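DNA-binding protein HU (Anabaena sp., PDB 1P71) binds and bends DNA as a homodimeric histone-like protein, wrapping and stabilising it against denaturation, and is essential for heterocyst differentiation. Local coordinates at residues Glu51-Lys56 with Val76-Ala81. Residues are numbered along the deposited sequence; the frame is centred on the assembly and turned at random.
With nucleotides of chain A.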
# COMPACT_ATOMS: atom_id res chain seq x y z
N GLU C 51 1.71 -7.27 3.32
CA GLU C 51 2.30 -8.52 3.71
C GLU C 51 3.27 -9.04 2.66
O GLU C 51 3.35 -8.52 1.56
CB GLU C 51 1.22 -9.56 4.01
CG GLU C 51 0.29 -9.89 2.86
CD GLU C 51 -0.66 -10.98 3.23
OE1 GLU C 51 -0.75 -11.32 4.43
OE2 GLU C 51 -1.31 -11.53 2.33
N SER C 52 4.05 -10.04 3.06
CA SER C 52 4.93 -10.75 2.16
C SER C 52 4.11 -11.92 1.57
O SER C 52 3.39 -12.61 2.29
CB SER C 52 6.13 -11.24 2.97
OG SER C 52 7.20 -11.60 2.14
N ARG C 53 4.21 -12.13 0.26
CA ARG C 53 3.58 -13.26 -0.38
C ARG C 53 4.62 -14.16 -1.02
O ARG C 53 5.53 -13.67 -1.68
CB ARG C 53 2.56 -12.79 -1.41
CG ARG C 53 1.30 -12.28 -0.72
CD ARG C 53 0.10 -12.06 -1.59
NE ARG C 53 -0.91 -11.34 -0.82
CZ ARG C 53 -1.77 -10.47 -1.33
NH1 ARG C 53 -1.73 -10.18 -2.63
NH2 ARG C 53 -2.66 -9.87 -0.54
N GLU C 54 4.49 -15.47 -0.81
CA GLU C 54 5.34 -16.44 -1.47
C GLU C 54 4.96 -16.52 -2.93
O GLU C 54 3.78 -16.43 -3.28
CB GLU C 54 5.24 -17.82 -0.82
CG GLU C 54 5.70 -17.87 0.63
CD GLU C 54 7.19 -17.55 0.82
OE1 GLU C 54 8.05 -18.31 0.34
OE2 GLU C 54 7.49 -16.53 1.46
N ARG C 55 5.97 -16.64 -3.78
CA ARG C 55 5.80 -16.90 -5.21
C ARG C 55 6.59 -18.16 -5.55
O ARG C 55 7.79 -18.20 -5.34
CB ARG C 55 6.33 -15.71 -6.03
CG ARG C 55 5.48 -14.42 -5.94
CD ARG C 55 4.26 -14.51 -6.79
NE ARG C 55 3.35 -13.35 -6.71
CZ ARG C 55 2.43 -13.18 -5.77
NH1 ARG C 55 2.30 -14.06 -4.77
NH2 ARG C 55 1.63 -12.10 -5.83
N LYS C 56 5.90 -19.19 -6.03
CA LYS C 56 6.52 -20.43 -6.50
C LYS C 56 7.37 -20.16 -7.73
O LYS C 56 7.11 -19.19 -8.45
CB LYS C 56 5.43 -21.42 -6.93
CG LYS C 56 4.77 -22.20 -5.81
CD LYS C 56 3.67 -23.08 -6.43
CE LYS C 56 3.06 -24.04 -5.38
NZ LYS C 56 3.33 -23.62 -3.96
N VAL C 76 7.38 -11.46 -2.43
CA VAL C 76 7.12 -10.09 -2.85
C VAL C 76 6.22 -9.40 -1.83
O VAL C 76 5.40 -10.04 -1.20
CB VAL C 76 6.42 -10.06 -4.23
CG1 VAL C 76 7.34 -10.63 -5.34
CG2 VAL C 76 5.08 -10.81 -4.18
N PRO C 77 6.37 -8.09 -1.68
CA PRO C 77 5.44 -7.34 -0.83
C PRO C 77 4.06 -7.23 -1.52
O PRO C 77 3.97 -7.17 -2.76
CB PRO C 77 6.13 -5.98 -0.68
CG PRO C 77 7.09 -5.87 -1.82
CD PRO C 77 7.40 -7.23 -2.29
N ALA C 78 2.98 -7.27 -0.74
CA ALA C 78 1.64 -7.17 -1.30
C ALA C 78 0.76 -6.25 -0.46
O ALA C 78 0.87 -6.23 0.77
CB ALA C 78 1.03 -8.55 -1.42
N PHE C 79 -0.09 -5.47 -1.12
CA PHE C 79 -1.03 -4.57 -0.47
C PHE C 79 -2.47 -5.02 -0.76
O PHE C 79 -2.77 -5.38 -1.89
CB PHE C 79 -0.81 -3.14 -0.95
CG PHE C 79 -1.79 -2.13 -0.37
CD1 PHE C 79 -1.72 -1.76 0.96
CD2 PHE C 79 -2.80 -1.57 -1.17
CE1 PHE C 79 -2.61 -0.83 1.50
CE2 PHE C 79 -3.69 -0.63 -0.63
CZ PHE C 79 -3.59 -0.27 0.71
N SER C 80 -3.34 -5.03 0.24
CA SER C 80 -4.76 -5.26 0.00
C SER C 80 -5.54 -4.14 0.61
O SER C 80 -5.51 -3.95 1.82
CB SER C 80 -5.23 -6.59 0.61
OG SER C 80 -4.40 -7.64 0.16
N ALA C 81 -6.20 -3.37 -0.23
CA ALA C 81 -6.88 -2.15 0.17
C ALA C 81 -8.08 -2.49 1.05
O ALA C 81 -8.76 -3.45 0.81
CB ALA C 81 -7.32 -1.37 -1.05
P DT A 11 1.86 -19.69 -7.52
OP1 DT A 11 2.70 -19.31 -6.35
OP2 DT A 11 1.06 -20.94 -7.46
O5' DT A 11 0.86 -18.46 -7.86
C5' DT A 11 1.40 -17.23 -8.32
C4' DT A 11 0.46 -16.03 -8.24
O4' DT A 11 -0.04 -15.79 -9.57
C3' DT A 11 -0.75 -16.06 -7.29
O3' DT A 11 -0.63 -14.93 -6.44
C2' DT A 11 -1.95 -15.87 -8.19
C1' DT A 11 -1.39 -15.40 -9.53
N1 DT A 11 -2.13 -16.05 -10.67
C2 DT A 11 -2.78 -15.27 -11.62
O2 DT A 11 -2.77 -14.06 -11.63
N3 DT A 11 -3.44 -15.99 -12.59
C4 DT A 11 -3.55 -17.37 -12.70
O4 DT A 11 -4.18 -17.90 -13.61
C5 DT A 11 -2.86 -18.13 -11.68
C7 DT A 11 -2.89 -19.64 -11.68
C6 DT A 11 -2.20 -17.44 -10.72
P DT A 12 -1.56 -14.62 -5.17
OP1 DT A 12 -0.73 -13.89 -4.18
OP2 DT A 12 -2.29 -15.84 -4.79
O5' DT A 12 -2.60 -13.56 -5.75
C5' DT A 12 -2.24 -12.26 -6.19
C4' DT A 12 -3.49 -11.56 -6.69
O4' DT A 12 -3.96 -12.18 -7.92
C3' DT A 12 -4.68 -11.55 -5.72
O3' DT A 12 -5.01 -10.17 -5.44
C2' DT A 12 -5.79 -12.33 -6.43
C1' DT A 12 -5.38 -12.31 -7.90
N1 DT A 12 -5.75 -13.53 -8.76
C2 DT A 12 -6.37 -13.33 -9.96
O2 DT A 12 -6.66 -12.21 -10.33
N3 DT A 12 -6.65 -14.46 -10.70
C4 DT A 12 -6.34 -15.76 -10.34
O4 DT A 12 -6.60 -16.73 -11.05
C5 DT A 12 -5.68 -15.91 -9.07
C7 DT A 12 -5.30 -17.27 -8.55
C6 DT A 12 -5.42 -14.81 -8.36
O HOH W 1 -3.13 -7.76 -3.34
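Val76 pairs with Arg53 through two antiparallel backbone hydrogen bonds, Arg53 N to Val76 O (2.8 Å) and Val76 N to Arg53 O. Its CG2 lies 3.9 Å from CZ of Arg55, over the centre of that guanidinium; the opposite face carries O3' of DT11 of chain A, and NH1 gives a weak hydrogen bond to OP1 of DT12 of chain A. The methyl thus backs an arginine laid against the DNA backbone, and Lys56 N donates a hydrogen bond to OP1 of DT11 of chain A. Pro77 takes the non-hydrogen-bonded place opposite Ser52. Ala78 and Glu51 exchange the next two backbone bonds, and Ala78 CB lies under one face of the Arg53 guanidinium, toward its rim, 3.4 Å from CZ. The Arg53 chain runs extended from CG to NE; in the guanidinium plane, NE donates a nearly straight hydrogen bond (168°), part of a salt bridge, to the anti lone pair of Glu51 OE2. Further on, a water joins Arg53 NH1 to Phe79 O, and Ser80 OG stands 2.9 Å from Arg53 NH2. The twisted hairpin of strands 48-61 and 68-81 leads into HU's DNA-binding arm; Phe79 meets Phe47, Phe50 and Phe50 of the second subunit, and Ala81 O bonds Arg86 NH1 of helix 83-89.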